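Local coordinates for adherence and virulence protein A (Streptococcus pneumoniae, PDB 6PON) that binds fibronectin and probably helps pneumococci adhere to host tissue and cause disease, at residues S73-I76 and M77-K81. Sequence-based numbering, arbitrary orientation.
Sequences STFI and MVLRK
Leu-79 lies over the ring of Phe-75, one turn back along the same helix. Its CD1 sits 4.0 Å from the centroid of the Phe-75 ring, 23° off the normal and displaced toward the rim, a CH-pi contact on one face. The other methyl, CD2, reaches the far end of the ring, 3.5 Å from Phe-75 CZ. The ring can meet this leucine because Phe-75 CG stands anti to its own backbone N (chi1 170°), which sets the ring beside its own carbonyl, on the side where Leu-79 comes up. Glu-141 of strand 139-142 touches both side chains.

Ile-76 and Arg-80 form a second i to i+4 pair. Ile-76 CG2 rests on one face of the guanidinium, 3.4 Å from Arg-80 NE, while the arginine chain, extended from CG to NE, runs back toward the start of the helix. There NE donates to the carbonyl of Ile-27, so the methyl covers a group whose polar end is already held. Beneath them Arg-80 N donates a hydrogen bond to Ile-76 O, at 2.7 Å.

Ser-73 opens the helix. Its OG reaches forward to accept from Ile-76 N at 3.2 Å, a bond bent to 143°, and it also hydrogen-bonds to OE1 of Gln-29. Its carbonyl O meanwhile takes the N-H of Met-77 at 3.2 Å. The arrangement is that of a serine N-cap leading into regular i to i+4 bonding, at the start of a short helix whose Phe-75, Ile-76 and Leu-79 pack against the beta-strands of this NFACT-family protein.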
loop_
_atom_site.group_PDB
_atom_site.type_symbol
_atom_site.label_atom_id
_atom_site.label_comp_id
_atom_site.label_asym_id
_atom_site.label_seq_id
_atom_site.Cartn_x
_atom_site.Cartn_y
_atom_site.Cartn_z
ATOM N N SER B 73 36.454 27.290 29.548
ATOM C CA SER B 73 36.508 28.352 28.563
ATOM C C SER B 73 35.554 29.473 28.953
ATOM O O SER B 73 34.691 29.316 29.815
ATOM C CB SER B 73 36.124 27.825 27.184
ATOM O OG SER B 73 34.806 27.287 27.205
ATOM N N THR B 74 35.695 30.611 28.266
ATOM C CA THR B 74 34.677 31.654 28.366
ATOM C C THR B 74 33.284 31.080 28.101
ATOM O O THR B 74 32.327 31.387 28.822
ATOM C CB THR B 74 34.998 32.791 27.381
ATOM O OG1 THR B 74 36.230 33.422 27.748
ATOM C CG2 THR B 74 33.893 33.847 27.368
ATOM N N PHE B 75 33.161 30.227 27.075
ATOM C CA PHE B 75 31.871 29.631 26.747
ATOM C C PHE B 75 31.262 28.941 27.953
ATOM O O PHE B 75 30.071 29.096 28.230
ATOM C CB PHE B 75 32.042 28.643 25.593
ATOM C CG PHE B 75 30.821 27.774 25.313
ATOM C CD1 PHE B 75 29.728 28.279 24.602
ATOM C CD2 PHE B 75 30.798 26.442 25.704
ATOM C CE1 PHE B 75 28.635 27.489 24.309
ATOM C CE2 PHE B 75 29.709 25.646 25.420
ATOM C CZ PHE B 75 28.614 26.174 24.712
ATOM N N ILE B 76 32.077 28.197 28.702
ATOM C CA ILE B 76 31.547 27.345 29.757
ATOM C C ILE B 76 31.120 28.170 30.960
ATOM O O ILE B 76 30.077 27.897 31.576
ATOM C CB ILE B 76 32.581 26.277 30.140
ATOM C CG1 ILE B 76 32.707 25.258 29.007
ATOM C CG2 ILE B 76 32.154 25.571 31.425
ATOM C CD1 ILE B 76 31.500 24.356 28.903
ATOM N N MET B 77 31.910 29.187 31.317
ATOM C CA MET B 77 31.566 30.021 32.467
ATOM C C MET B 77 30.251 30.749 32.244
ATOM O O MET B 77 29.471 30.924 33.186
ATOM C CB MET B 77 32.678 31.038 32.755
ATOM C CG MET B 77 34.081 30.461 32.704
ATOM S SD MET B 77 35.382 31.651 33.089
ATOM C CE MET B 77 35.568 31.148 34.771
ATOM N N VAL B 78 29.996 31.204 31.013
ATOM C CA VAL B 78 28.696 31.798 30.700
ATOM C C VAL B 78 27.586 30.755 30.824
ATOM O O VAL B 78 26.515 31.036 31.366
ATOM C CB VAL B 78 28.706 32.455 29.302
ATOM C CG1 VAL B 78 27.327 33.041 28.962
ATOM C CG2 VAL B 78 29.755 33.542 29.234
ATOM N N LEU B 79 27.825 29.531 30.355
ATOM C CA LEU B 79 26.788 28.511 30.509
ATOM C C LEU B 79 26.583 28.157 31.975
ATOM O O LEU B 79 25.447 27.936 32.415
ATOM C CB LEU B 79 27.123 27.255 29.687
ATOM C CG LEU B 79 26.406 27.217 28.323
ATOM C CD1 LEU B 79 26.822 28.389 27.442
ATOM C CD2 LEU B 79 26.592 25.887 27.583
ATOM N N ARG B 80 27.669 28.089 32.752
ATOM C CA ARG B 80 27.517 27.747 34.161
ATOM C C ARG B 80 26.706 28.809 34.889
ATOM O O ARG B 80 25.773 28.486 35.635
ATOM C CB ARG B 80 28.883 27.538 34.800
ATOM C CG ARG B 80 29.543 26.227 34.329
ATOM C CD ARG B 80 30.872 26.023 35.002
ATOM N NE ARG B 80 31.520 24.774 34.641
ATOM C CZ ARG B 80 32.783 24.510 34.946
ATOM N NH1 ARG B 80 33.496 25.414 35.606
ATOM N NH2 ARG B 80 33.332 23.353 34.604
ATOM N N LYS B 81 27.006 30.081 34.625
ATOM C CA LYS B 81 26.264 31.188 35.214
ATOM C C LYS B 81 24.749 30.995 35.107
ATOM O O LYS B 81 24.014 31.374 36.023
ATOM C CB LYS B 81 26.707 32.498 34.543
ATOM C CG LYS B 81 25.736 33.638 34.729
ATOM C CD LYS B 81 26.367 34.993 34.463
ATOM C CE LYS B 81 26.861 35.109 33.047
ATOM N NZ LYS B 81 27.247 36.513 32.739
#